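Local atomic coordinates of quinonprotein alcohol dehydrogenase-like protein (Bacteroides thetaiotaomicron VPI-5482, PDB entry 4R5O), a protein that is of unknown function but binds calcium and joins an immunoglobulin-like beta-sandwich domain to a seven-bladed beta-propeller. Residues I69-R74 and Y127-A132; D109-F114 and Y123-A128; G189-N194 and S229-G234; E195-V200 and R207-S212; Q274-N279 and P318-Y323. One frame throughout, in Å; residues are numbered along the deposited sequence.

Overall arrangement
Five contacts sample a two-domain chain, an immunoglobulin-like sandwich followed by a seven-bladed beta-propeller. Contact 1 ties the sandwich loop 69-74 to the end of helix 126-129, and contact 2 packs the start of that helix against strand 111-116. Their centres lie about 9 Å apart and they share Y127 and A128, forming one patch, contact 1 spanning the domains and contact 2 on the propeller side. Contacts 3 and 4 also touch, with centres about 11 Å apart: strands 189-192 and 197-201 are neighbours in one sheet, and contact 4 is nested within the loop that contact 3 closes. Contact 5 comes last, its centre about 20 Å from contact 3's and about 36 Å from contact 1's.

Contact 1 (I69-R74 and Y127-A132); sequences IDNPCR and YASLNA
R74 meets L130 and N131 with the edge of its guanidinium, while S129 is held between N71 and P72. The R74 side chain is extended from CG to NE, and NE donates to L130 O at 2.6 Å. That oxygen lies close to the guanidinium plane, whereas the donor is tilted from the plane of the L130 carbonyl. NH2 adds two weak bonds, to L130 O and to N131 OD1. The R74 and N131 side chains cross obliquely with their flat groups 79° apart. N131 ND2 donates to Y127 O at 2.8 Å, on a lone pair of that carbonyl, and also to L175 O.

S129 carries its OG between the backbone N and the carbonyl carbon (chi1 54°), and the hydroxyl works in both directions. N71 ND2 donates to S129 OG over 3.1 Å, with the acceptor in the amide plane, and S129 OG donates to P72 O at 2.6 Å, almost collinear with the carbonyl. Beside this pair, C73 CB lies 4.0 Å from S129 CB. L130 adds apolar cover: its CD2 is 3.7 Å from C73 C, and its CD1 faces P72 CB at 4.3 Å.

The contact joins the sandwich domain to the first part of the propeller. Loop 69-74 leads into strand 74-83 and is bonded to strand 86-97 through C73 N and S96 OG. P72 and L130 both touch F100 in the interdomain linker, and on the propeller side Y176 makes a cation-pi contact with R74 while Y177 N donates to N131 OD1.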
# COMPACT_ATOMS: atom_id res chain seq x y z
N ILE A 69 13.92 9.38 -16.92
CA ILE A 69 12.64 9.23 -16.23
C ILE A 69 12.28 7.75 -16.36
O ILE A 69 11.51 7.33 -17.24
CB ILE A 69 11.59 10.23 -16.80
CG1 ILE A 69 12.13 11.66 -16.79
CG2 ILE A 69 10.25 10.12 -16.09
CD1 ILE A 69 12.58 12.21 -15.39
N ASP A 70 12.96 6.93 -15.55
CA ASP A 70 12.82 5.48 -15.60
C ASP A 70 11.89 4.98 -14.46
O ASP A 70 11.66 3.78 -14.32
CB ASP A 70 14.20 4.80 -15.54
CG ASP A 70 15.11 5.19 -14.38
OD1 ASP A 70 14.65 5.95 -13.48
OD2 ASP A 70 16.29 4.74 -14.39
N ASN A 71 11.30 5.92 -13.70
CA ASN A 71 10.38 5.61 -12.62
C ASN A 71 9.31 6.69 -12.44
O ASN A 71 9.63 7.86 -12.65
CB ASN A 71 11.18 5.46 -11.31
CG ASN A 71 10.73 4.30 -10.44
OD1 ASN A 71 10.76 3.14 -10.87
ND2 ASN A 71 10.40 4.56 -9.17
N PRO A 72 8.05 6.39 -12.02
CA PRO A 72 7.11 7.48 -11.72
C PRO A 72 7.75 8.45 -10.73
O PRO A 72 8.27 7.99 -9.71
CB PRO A 72 5.90 6.75 -11.12
CG PRO A 72 5.99 5.38 -11.64
CD PRO A 72 7.45 5.08 -11.69
N CYS A 73 7.80 9.75 -11.06
CA CYS A 73 8.45 10.74 -10.21
C CYS A 73 7.84 12.12 -10.40
O CYS A 73 7.08 12.35 -11.32
CB CYS A 73 9.96 10.79 -10.50
SG CYS A 73 10.39 11.39 -12.17
N ARG A 74 8.22 13.03 -9.51
CA ARG A 74 7.93 14.45 -9.45
C ARG A 74 9.10 15.04 -8.70
O ARG A 74 9.54 14.44 -7.72
CB ARG A 74 6.54 14.81 -8.86
CG ARG A 74 6.36 14.46 -7.44
CD ARG A 74 5.22 15.18 -6.79
NE ARG A 74 5.15 14.77 -5.38
CZ ARG A 74 4.33 15.28 -4.47
NH1 ARG A 74 3.50 16.26 -4.79
NH2 ARG A 74 4.35 14.82 -3.22
N TYR A 127 7.22 5.44 -4.01
CA TYR A 127 6.88 6.35 -2.93
C TYR A 127 7.99 7.39 -2.77
O TYR A 127 7.69 8.57 -2.69
CB TYR A 127 6.63 5.59 -1.63
CG TYR A 127 6.26 6.52 -0.49
CD1 TYR A 127 4.96 7.01 -0.36
CD2 TYR A 127 7.22 6.95 0.41
CE1 TYR A 127 4.63 7.91 0.66
CE2 TYR A 127 6.91 7.85 1.42
CZ TYR A 127 5.61 8.31 1.56
OH TYR A 127 5.36 9.18 2.58
N ALA A 128 9.26 6.96 -2.78
CA ALA A 128 10.40 7.86 -2.64
C ALA A 128 10.48 8.86 -3.83
O ALA A 128 10.41 10.06 -3.58
CB ALA A 128 11.69 7.06 -2.54
N SER A 129 10.57 8.35 -5.11
CA SER A 129 10.72 9.14 -6.34
C SER A 129 9.58 10.17 -6.52
O SER A 129 9.85 11.23 -7.09
CB SER A 129 10.83 8.25 -7.58
OG SER A 129 9.79 7.31 -7.77
N LEU A 130 8.38 9.92 -6.01
CA LEU A 130 7.25 10.87 -6.03
C LEU A 130 7.14 11.72 -4.71
O LEU A 130 6.21 12.53 -4.59
CB LEU A 130 5.91 10.12 -6.22
CG LEU A 130 5.59 9.47 -7.56
CD1 LEU A 130 4.61 8.34 -7.38
CD2 LEU A 130 5.07 10.48 -8.55
N ASN A 131 8.05 11.52 -3.70
CA ASN A 131 7.92 12.25 -2.44
C ASN A 131 9.26 12.73 -1.91
O ASN A 131 9.47 12.79 -0.69
CB ASN A 131 7.22 11.40 -1.35
CG ASN A 131 5.76 11.24 -1.64
OD1 ASN A 131 4.95 12.14 -1.38
ND2 ASN A 131 5.41 10.14 -2.31
N ALA A 132 10.13 13.14 -2.82
CA ALA A 132 11.45 13.71 -2.53
C ALA A 132 12.25 12.84 -1.56
O ALA A 132 12.84 13.35 -0.61
CB ALA A 132 11.29 15.12 -1.94

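Contact 2 (D109-F114 and Y123-A128); sequences DGTFNF and YQDCYA
F114 and Y123 form an antiparallel hydrogen-bonded pair that adds strand 121-123 to the edge of a four-stranded propeller blade. The same sheet contains the C-terminal strand 422-424, consistent with the ring closure of a beta-propeller, whose first and last strands share a blade. F114 N donates to Y123 O at 2.8 Å and Y123 N to F114 O at 2.7 Å. Beyond the pair the chain turns into helix 126-129, and C126 N continues the attachment by donating to F112 O at 2.8 Å.

Polar side chains secure the turn. N113 OD1 accepts from D125 N at 2.9 Å, and N113 ND2 is bonded to A108 O and Y106 O, which fixes the amide from both ends. D125 occupies the N-cap. Its CG is anti to the backbone N (chi1 -168°), and OD1 takes a weak capping bond from A128 N as well as the T111 hydroxyl, which donates over 2.6 Å from above the carboxylate plane.

The F114 and Y123 side chains run side by side, with Y123 CD2 at the edge of the F114 ring, and F114 CB touches C126 SG. F112 CD2 stands 3.8 Å from Y127 CD1, at a slant to both rings.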
# COMPACT_ATOMS: atom_id res chain seq x y z
N ASP A 109 9.57 -4.50 0.48
CA ASP A 109 10.80 -3.87 0.98
C ASP A 109 10.47 -2.50 1.58
O ASP A 109 11.17 -1.52 1.36
CB ASP A 109 11.93 -3.77 -0.08
CG ASP A 109 13.37 -3.69 0.47
OD1 ASP A 109 13.61 -4.12 1.63
OD2 ASP A 109 14.27 -3.28 -0.29
N GLY A 110 9.39 -2.47 2.35
CA GLY A 110 8.92 -1.33 3.12
C GLY A 110 8.57 -0.07 2.37
O GLY A 110 8.76 1.02 2.89
N THR A 111 8.02 -0.21 1.16
CA THR A 111 7.63 0.95 0.33
C THR A 111 6.56 0.56 -0.70
O THR A 111 6.28 -0.63 -0.88
CB THR A 111 8.87 1.58 -0.39
OG1 THR A 111 8.44 2.71 -1.17
CG2 THR A 111 9.63 0.60 -1.27
N PHE A 112 6.02 1.56 -1.40
CA PHE A 112 5.05 1.34 -2.48
C PHE A 112 5.78 1.16 -3.80
O PHE A 112 6.51 2.05 -4.23
CB PHE A 112 4.03 2.48 -2.61
CG PHE A 112 3.08 2.64 -1.45
CD1 PHE A 112 1.87 1.96 -1.42
CD2 PHE A 112 3.34 3.55 -0.44
CE1 PHE A 112 0.96 2.16 -0.37
CE2 PHE A 112 2.44 3.73 0.62
CZ PHE A 112 1.26 3.04 0.64
N ASN A 113 5.56 -0.00 -4.44
CA ASN A 113 6.11 -0.39 -5.75
C ASN A 113 4.96 -0.55 -6.76
O ASN A 113 3.87 -0.97 -6.35
CB ASN A 113 6.90 -1.68 -5.62
CG ASN A 113 7.84 -1.71 -4.46
OD1 ASN A 113 8.96 -1.22 -4.51
ND2 ASN A 113 7.41 -2.32 -3.36
N PHE A 114 5.16 -0.19 -8.04
CA PHE A 114 4.06 -0.32 -8.99
C PHE A 114 4.38 -1.28 -10.12
O PHE A 114 5.45 -1.17 -10.72
CB PHE A 114 3.67 1.04 -9.59
CG PHE A 114 2.49 0.98 -10.54
CD1 PHE A 114 1.18 0.90 -10.06
CD2 PHE A 114 2.68 1.09 -11.92
CE1 PHE A 114 0.10 0.90 -10.94
CE2 PHE A 114 1.59 1.05 -12.80
CZ PHE A 114 0.31 0.94 -12.31
N TYR A 123 8.08 -1.01 -11.16
CA TYR A 123 8.76 0.22 -10.75
C TYR A 123 8.94 0.15 -9.25
O TYR A 123 7.95 0.11 -8.52
CB TYR A 123 8.00 1.48 -11.20
CG TYR A 123 7.71 1.53 -12.69
CD1 TYR A 123 8.65 2.03 -13.58
CD2 TYR A 123 6.49 1.09 -13.19
CE1 TYR A 123 8.39 2.07 -14.95
CE2 TYR A 123 6.23 1.11 -14.56
CZ TYR A 123 7.18 1.61 -15.43
OH TYR A 123 6.93 1.63 -16.78
N GLN A 124 10.18 0.01 -8.79
CA GLN A 124 10.45 -0.14 -7.38
C GLN A 124 10.55 1.20 -6.68
O GLN A 124 11.18 2.12 -7.20
CB GLN A 124 11.74 -0.94 -7.15
CG GLN A 124 11.63 -2.41 -7.54
CD GLN A 124 12.88 -3.19 -7.20
OE1 GLN A 124 13.93 -2.64 -6.84
NE2 GLN A 124 12.79 -4.50 -7.30
N ASP A 125 9.93 1.30 -5.49
CA ASP A 125 9.96 2.43 -4.57
C ASP A 125 9.48 3.72 -5.26
O ASP A 125 10.17 4.72 -5.31
CB ASP A 125 11.38 2.60 -3.99
CG ASP A 125 11.51 3.53 -2.80
OD1 ASP A 125 10.47 3.90 -2.22
OD2 ASP A 125 12.66 3.85 -2.42
N CYS A 126 8.25 3.68 -5.73
CA CYS A 126 7.57 4.81 -6.35
C CYS A 126 7.23 5.85 -5.28
O CYS A 126 6.96 7.01 -5.60
CB CYS A 126 6.31 4.32 -7.06
SG CYS A 126 6.65 3.26 -8.50
N TYR A 127 7.22 5.44 -4.01
CA TYR A 127 6.88 6.35 -2.93
C TYR A 127 7.99 7.39 -2.77
O TYR A 127 7.69 8.57 -2.69
CB TYR A 127 6.63 5.59 -1.63
CG TYR A 127 6.26 6.52 -0.49
CD1 TYR A 127 4.96 7.01 -0.36
CD2 TYR A 127 7.22 6.95 0.41
CE1 TYR A 127 4.63 7.91 0.66
CE2 TYR A 127 6.91 7.85 1.42
CZ TYR A 127 5.61 8.31 1.56
OH TYR A 127 5.36 9.18 2.58
N ALA A 128 9.26 6.96 -2.78
CA ALA A 128 10.40 7.86 -2.64
C ALA A 128 10.48 8.86 -3.83
O ALA A 128 10.41 10.06 -3.58
CB ALA A 128 11.69 7.06 -2.54

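Contact 3 (G189-N194 and S229-G234); sequences GLTILN and SIIYNG
T191 and S229 turn their hydroxyls toward each other through different first torsions. T191 OG1 is anti to the carbonyl carbon (chi1 -46°), whereas S229 OG lies between the backbone N and the carbonyl carbon (chi1 55°). The oxygens are hydrogen-bonded at 2.6 Å. A water completes a small polar bridge: it donates to L190 O and to S229 O, each at 3.1 Å, and is also bonded to S229 OG.

Strands 189-192 and 228-232 each open a sheet, and by the usual layout of a beta-propeller they are the inner strands of two successive blades. Their short segments run nearly parallel, 19° apart, but the axes stay 7.2 Å from each other. That is too wide for strand pairing, and side chains and water span the interval instead.

I231 supplies van der Waals contact. Its CD1 is 3.8 Å from both T191 CG2 and L193 CD2, and its CG1 lies 3.5 Å from I192 O. I231 crosses L193 at about a right angle, and V236 of strand 235-239 touches both. The side chain of L193 is about 9 Å from that of D252, seen to bind calcium, though that ion is not on this chain here.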
# COMPACT_ATOMS: atom_id res chain seq x y z
N GLY A 189 -3.15 -3.16 14.30
CA GLY A 189 -4.55 -3.32 13.93
C GLY A 189 -5.15 -2.03 13.45
O GLY A 189 -5.16 -1.05 14.19
N LEU A 190 -5.61 -1.99 12.19
CA LEU A 190 -6.20 -0.78 11.61
C LEU A 190 -7.63 -1.06 11.07
O LEU A 190 -7.87 -2.07 10.39
CB LEU A 190 -5.30 -0.21 10.48
CG LEU A 190 -5.74 1.12 9.81
CD1 LEU A 190 -5.79 2.27 10.84
CD2 LEU A 190 -4.88 1.48 8.63
N THR A 191 -8.55 -0.13 11.37
CA THR A 191 -9.94 -0.11 10.94
C THR A 191 -10.30 1.29 10.49
O THR A 191 -9.94 2.23 11.18
CB THR A 191 -10.89 -0.61 12.08
OG1 THR A 191 -10.41 -1.80 12.70
CG2 THR A 191 -12.32 -0.84 11.60
N ILE A 192 -10.96 1.44 9.36
CA ILE A 192 -11.45 2.75 8.93
C ILE A 192 -12.99 2.67 9.10
O ILE A 192 -13.64 1.82 8.46
CB ILE A 192 -10.97 3.19 7.50
CG1 ILE A 192 -9.59 3.93 7.57
CG2 ILE A 192 -11.95 4.22 6.92
CD1 ILE A 192 -8.44 3.34 8.21
N LEU A 193 -13.52 3.49 10.05
CA LEU A 193 -14.95 3.49 10.40
C LEU A 193 -15.78 4.21 9.36
O LEU A 193 -16.86 3.73 9.00
CB LEU A 193 -15.19 4.15 11.78
CG LEU A 193 -14.41 3.61 13.00
CD1 LEU A 193 -14.75 4.38 14.26
CD2 LEU A 193 -14.68 2.18 13.23
N ASN A 194 -15.28 5.38 8.89
CA ASN A 194 -15.96 6.27 7.94
C ASN A 194 -14.96 7.28 7.40
O ASN A 194 -13.76 7.00 7.43
CB ASN A 194 -17.16 6.96 8.61
CG ASN A 194 -16.87 7.71 9.89
OD1 ASN A 194 -15.84 8.38 10.04
ND2 ASN A 194 -17.84 7.71 10.79
N SER A 229 -10.62 -6.75 10.66
CA SER A 229 -11.90 -6.13 11.03
C SER A 229 -12.64 -5.69 9.77
O SER A 229 -12.08 -5.74 8.67
CB SER A 229 -11.69 -4.96 11.99
OG SER A 229 -10.79 -4.00 11.46
N ILE A 230 -13.92 -5.31 9.92
CA ILE A 230 -14.80 -4.84 8.85
C ILE A 230 -15.94 -4.07 9.47
O ILE A 230 -16.28 -4.31 10.63
CB ILE A 230 -15.31 -6.02 7.96
CG1 ILE A 230 -15.78 -5.53 6.56
CG2 ILE A 230 -16.36 -6.90 8.68
CD1 ILE A 230 -16.08 -6.56 5.52
N ILE A 231 -16.52 -3.12 8.71
CA ILE A 231 -17.71 -2.40 9.13
C ILE A 231 -18.88 -3.13 8.50
O ILE A 231 -18.87 -3.39 7.29
CB ILE A 231 -17.70 -0.87 8.81
CG1 ILE A 231 -16.41 -0.17 9.26
CG2 ILE A 231 -18.95 -0.18 9.35
CD1 ILE A 231 -16.01 -0.28 10.69
N TYR A 232 -19.88 -3.47 9.32
CA TYR A 232 -21.06 -4.19 8.84
C TYR A 232 -22.23 -3.86 9.71
O TYR A 232 -22.18 -4.10 10.92
CB TYR A 232 -20.78 -5.70 8.84
CG TYR A 232 -21.86 -6.57 8.24
CD1 TYR A 232 -22.36 -6.31 6.96
CD2 TYR A 232 -22.24 -7.76 8.86
CE1 TYR A 232 -23.30 -7.15 6.37
CE2 TYR A 232 -23.16 -8.62 8.26
CZ TYR A 232 -23.67 -8.32 7.00
OH TYR A 232 -24.53 -9.18 6.34
N ASN A 233 -23.29 -3.29 9.08
CA ASN A 233 -24.55 -2.91 9.73
C ASN A 233 -24.33 -2.18 11.05
O ASN A 233 -24.84 -2.61 12.10
CB ASN A 233 -25.44 -4.13 9.98
CG ASN A 233 -26.38 -4.41 8.85
OD1 ASN A 233 -25.99 -4.92 7.78
ND2 ASN A 233 -27.63 -4.02 9.06
N GLY A 234 -23.58 -1.08 10.98
CA GLY A 234 -23.30 -0.21 12.12
C GLY A 234 -22.38 -0.79 13.17
O GLY A 234 -22.21 -0.16 14.23
O HOH W 1 -10.11 -3.30 8.55

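Contact 4 (E195-V200 and R207-S212); sequences EQYGLV and RIDLKS
R207 lays its side chain alongside Y197, both pointing the same way. R207 CB faces L199 CD2 at 4.4 Å. CG, anti to the backbone N (chi1 -179°), comes 3.7 Å from Y197 CD1, and CD approaches the same ring carbon obliquely at 3.5 Å. The chain bends at chi3 (60°), placing NE 3.9 Å from Y197 CE1. The guanidinium plane stands 88° to the ring, a geometry that excludes a parallel stack, and at the tip NH1 is hydrogen-bonded to A259 O and L256 O.

Beneath this pair runs the beta hairpin of strands 197-201 and 204-209, the two middle strands of a four-stranded propeller blade. G198 and I208 form an antiparallel hydrogen-bonded pair, each donating its N to the other's O at 2.9 Å; Y197 with D209 and L199 with R207 are non-hydrogen-bonded pairs. On the face of I208, its CG2 touches V200 CG2 at 4.0 Å, and L210 CG packs near G198 N.

Past the strand end, L210 N donates to Q196 O at 2.8 Å. D209 shapes the exit: OD1 accepts from K211 N, an Asx turn, and from S212 N, the wider Asx motif, while K211 NZ gives E195 O a weak bond.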
# COMPACT_ATOMS: atom_id res chain seq x y z
N GLU A 195 -15.41 8.44 6.89
CA GLU A 195 -14.52 9.45 6.31
C GLU A 195 -13.76 10.22 7.36
O GLU A 195 -12.68 10.76 7.07
CB GLU A 195 -15.29 10.48 5.46
CG GLU A 195 -16.17 9.95 4.34
CD GLU A 195 -16.63 11.00 3.33
OE1 GLU A 195 -16.20 12.17 3.43
OE2 GLU A 195 -17.37 10.62 2.40
N GLN A 196 -14.34 10.31 8.58
CA GLN A 196 -13.80 11.13 9.65
C GLN A 196 -12.95 10.32 10.66
O GLN A 196 -11.98 10.87 11.19
CB GLN A 196 -15.00 11.80 10.37
CG GLN A 196 -14.67 12.79 11.52
CD GLN A 196 -13.91 14.06 11.19
OE1 GLN A 196 -13.62 14.41 10.04
NE2 GLN A 196 -13.59 14.82 12.24
N TYR A 197 -13.29 9.04 10.94
CA TYR A 197 -12.60 8.28 11.97
C TYR A 197 -12.14 6.91 11.56
O TYR A 197 -12.76 6.25 10.73
CB TYR A 197 -13.52 8.09 13.18
CG TYR A 197 -13.89 9.38 13.87
CD1 TYR A 197 -12.98 10.05 14.68
CD2 TYR A 197 -15.17 9.92 13.74
CE1 TYR A 197 -13.31 11.25 15.30
CE2 TYR A 197 -15.52 11.11 14.38
CZ TYR A 197 -14.58 11.78 15.15
OH TYR A 197 -14.89 12.93 15.82
N GLY A 198 -11.09 6.47 12.24
CA GLY A 198 -10.52 5.13 12.15
C GLY A 198 -10.22 4.57 13.53
O GLY A 198 -10.39 5.27 14.53
N LEU A 199 -9.79 3.32 13.60
CA LEU A 199 -9.40 2.68 14.87
C LEU A 199 -8.03 2.10 14.75
O LEU A 199 -7.71 1.48 13.74
CB LEU A 199 -10.35 1.56 15.33
CG LEU A 199 -11.81 1.82 15.58
CD1 LEU A 199 -12.51 0.48 15.81
CD2 LEU A 199 -12.05 2.79 16.78
N VAL A 200 -7.21 2.29 15.78
CA VAL A 200 -5.88 1.70 15.85
C VAL A 200 -5.88 0.81 17.09
O VAL A 200 -6.23 1.26 18.19
CB VAL A 200 -4.73 2.75 15.83
CG1 VAL A 200 -3.38 2.09 16.14
CG2 VAL A 200 -4.69 3.53 14.50
N ARG A 207 -9.23 5.51 19.00
CA ARG A 207 -9.93 6.18 17.91
C ARG A 207 -9.01 7.19 17.34
O ARG A 207 -8.43 7.95 18.10
CB ARG A 207 -11.26 6.81 18.36
CG ARG A 207 -12.03 7.50 17.21
CD ARG A 207 -13.30 8.17 17.66
NE ARG A 207 -13.07 9.23 18.65
CZ ARG A 207 -13.32 9.11 19.95
NH1 ARG A 207 -13.87 8.00 20.44
NH2 ARG A 207 -13.06 10.12 20.77
N ILE A 208 -8.85 7.22 16.03
CA ILE A 208 -8.00 8.22 15.39
C ILE A 208 -8.89 9.09 14.46
O ILE A 208 -9.78 8.58 13.77
CB ILE A 208 -6.77 7.57 14.62
CG1 ILE A 208 -5.81 8.67 14.05
CG2 ILE A 208 -7.19 6.52 13.56
CD1 ILE A 208 -4.39 8.25 13.81
N ASP A 209 -8.69 10.42 14.52
CA ASP A 209 -9.37 11.39 13.64
C ASP A 209 -8.60 11.41 12.34
O ASP A 209 -7.41 11.69 12.36
CB ASP A 209 -9.46 12.77 14.32
CG ASP A 209 -10.23 13.84 13.56
OD1 ASP A 209 -9.86 14.13 12.40
OD2 ASP A 209 -11.12 14.45 14.16
N LEU A 210 -9.23 11.07 11.22
CA LEU A 210 -8.53 10.94 9.93
C LEU A 210 -8.15 12.33 9.30
O LEU A 210 -7.49 12.35 8.27
CB LEU A 210 -9.37 10.12 8.93
CG LEU A 210 -9.64 8.66 9.36
CD1 LEU A 210 -10.48 7.94 8.36
CD2 LEU A 210 -8.36 7.89 9.60
N LYS A 211 -8.47 13.46 9.97
CA LYS A 211 -8.10 14.79 9.49
C LYS A 211 -6.98 15.37 10.36
O LYS A 211 -5.89 15.64 9.84
CB LYS A 211 -9.32 15.74 9.44
CG LYS A 211 -10.60 15.15 8.77
CD LYS A 211 -10.43 14.66 7.30
CE LYS A 211 -11.72 14.07 6.75
NZ LYS A 211 -11.54 13.51 5.39
N SER A 212 -7.22 15.48 11.69
CA SER A 212 -6.23 16.04 12.63
C SER A 212 -5.15 15.02 13.02
O SER A 212 -4.05 15.43 13.38
CB SER A 212 -6.91 16.53 13.90
OG SER A 212 -7.56 15.48 14.59

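Contact 5 (Q274-N279 and P318-Y323); sequences QKQKIN and PAKGPY
Q276 reaches over P318, A319 and K320 and carries most of the contact between these two irregular segments. Its CG lies between the backbone N and the carbonyl carbon (chi1 68°), the chain runs extended beyond CG, and the amide ends beside A319 O.

The polar part is weak. Q276 NE2 donates to A319 O at 3.3 Å with a bent N-H...O angle of 130°, and it has a similar weak bond within its own segment, to K277 O. The one amide nitrogen is thus shared between two carbonyls, one from each segment.

Van der Waals contact supplies the rest. The P318 ring lies by the amide end, with its CB 3.7 Å from Q276 NE2. The K320 side chain passes Q276 at a slant: K320 CB is 3.6 Å from Q276 OE1, and K320 CD is 4.0 Å from Q276 CB. The bend at chi4 of K320 leaves NZ 4.0 Å from Q276 CB, and NZ makes a weak bond to G321 O. K277 CE passes 4.2 Å from Y323 O, but the ammonium of K277 is bonded to S326 O and H324 O.

The touching parts of the two segments run 81° apart, a crossing of loops rather than strand pairing. Segment 274-279 carries the chain from strand 272-274 to strand 281-282 of the next propeller sheet; segment 318-323 follows strand 309-314, the outermost strand of that sheet, so the contact joins two inter-blade connections. P318 also packs on L291 of strand 288-294, and A319 is bonded through its backbone to V343 of strand 339-343.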
# COMPACT_ATOMS: atom_id res chain seq x y z
N GLN A 274 -12.39 -18.82 16.45
CA GLN A 274 -11.21 -18.58 15.64
C GLN A 274 -9.96 -18.90 16.45
O GLN A 274 -9.88 -18.58 17.65
CB GLN A 274 -11.19 -17.14 15.12
CG GLN A 274 -12.35 -16.85 14.15
CD GLN A 274 -12.37 -15.44 13.63
OE1 GLN A 274 -11.96 -14.49 14.31
NE2 GLN A 274 -12.95 -15.28 12.45
N LYS A 275 -9.03 -19.63 15.83
CA LYS A 275 -7.77 -20.04 16.46
C LYS A 275 -6.59 -19.57 15.61
O LYS A 275 -5.48 -20.08 15.74
CB LYS A 275 -7.74 -21.57 16.65
CG LYS A 275 -8.83 -22.14 17.55
CD LYS A 275 -8.68 -23.65 17.70
CE LYS A 275 -9.73 -24.23 18.60
NZ LYS A 275 -9.58 -25.71 18.73
N GLN A 276 -6.83 -18.58 14.73
CA GLN A 276 -5.84 -18.00 13.81
C GLN A 276 -6.31 -16.67 13.22
O GLN A 276 -7.49 -16.31 13.34
CB GLN A 276 -5.53 -18.98 12.65
CG GLN A 276 -6.72 -19.17 11.68
CD GLN A 276 -6.35 -19.84 10.40
OE1 GLN A 276 -5.89 -20.99 10.38
NE2 GLN A 276 -6.61 -19.16 9.29
N LYS A 277 -5.42 -16.00 12.47
CA LYS A 277 -5.76 -14.78 11.75
C LYS A 277 -6.54 -15.12 10.53
O LYS A 277 -6.08 -15.92 9.71
CB LYS A 277 -4.51 -13.99 11.35
CG LYS A 277 -3.67 -13.49 12.46
CD LYS A 277 -2.61 -12.62 11.89
CE LYS A 277 -1.68 -12.14 12.97
NZ LYS A 277 -0.74 -11.13 12.44
N ILE A 278 -7.72 -14.52 10.41
CA ILE A 278 -8.58 -14.65 9.23
C ILE A 278 -9.37 -13.34 9.11
O ILE A 278 -9.73 -12.71 10.12
CB ILE A 278 -9.49 -15.92 9.20
CG1 ILE A 278 -10.20 -16.12 7.83
CG2 ILE A 278 -10.45 -15.95 10.34
CD1 ILE A 278 -9.30 -16.23 6.55
N ASN A 279 -9.57 -12.90 7.87
CA ASN A 279 -10.25 -11.66 7.58
C ASN A 279 -11.76 -11.88 7.38
O ASN A 279 -12.26 -12.99 7.47
CB ASN A 279 -9.63 -11.01 6.33
CG ASN A 279 -9.74 -11.78 5.06
OD1 ASN A 279 -9.72 -13.02 5.03
ND2 ASN A 279 -9.83 -11.04 3.96
N PRO A 318 -7.41 -23.93 6.74
CA PRO A 318 -7.03 -22.66 6.11
C PRO A 318 -5.57 -22.32 6.31
O PRO A 318 -4.99 -22.70 7.32
CB PRO A 318 -7.90 -21.61 6.80
CG PRO A 318 -8.71 -22.34 7.82
CD PRO A 318 -8.17 -23.71 7.99
N ALA A 319 -4.97 -21.60 5.34
CA ALA A 319 -3.59 -21.12 5.40
C ALA A 319 -3.44 -20.18 6.58
O ALA A 319 -4.36 -19.46 6.93
CB ALA A 319 -3.21 -20.43 4.11
N LYS A 320 -2.30 -20.26 7.23
CA LYS A 320 -1.98 -19.56 8.47
C LYS A 320 -0.48 -19.25 8.54
O LYS A 320 0.33 -19.95 7.92
CB LYS A 320 -2.42 -20.49 9.63
CG LYS A 320 -1.90 -20.20 11.03
CD LYS A 320 -2.31 -21.23 12.07
CE LYS A 320 -1.67 -21.04 13.44
NZ LYS A 320 -1.88 -19.71 14.06
N GLY A 321 -0.14 -18.21 9.29
CA GLY A 321 1.22 -17.83 9.66
C GLY A 321 1.42 -18.24 11.12
O GLY A 321 0.43 -18.31 11.86
N PRO A 322 2.65 -18.56 11.61
CA PRO A 322 2.75 -19.03 13.01
C PRO A 322 2.77 -17.90 14.07
O PRO A 322 2.19 -18.06 15.15
CB PRO A 322 4.08 -19.79 13.04
CG PRO A 322 4.86 -19.28 11.86
CD PRO A 322 3.95 -18.58 10.90
N TYR A 323 3.42 -16.76 13.76
CA TYR A 323 3.67 -15.64 14.66
C TYR A 323 2.59 -14.54 14.64
O TYR A 323 1.79 -14.47 13.72
CB TYR A 323 5.01 -14.99 14.25
CG TYR A 323 6.04 -15.96 13.70
CD1 TYR A 323 6.72 -16.84 14.55
CD2 TYR A 323 6.40 -15.94 12.36
CE1 TYR A 323 7.70 -17.71 14.05
CE2 TYR A 323 7.40 -16.78 11.86
CZ TYR A 323 8.04 -17.67 12.71
OH TYR A 323 9.02 -18.51 12.23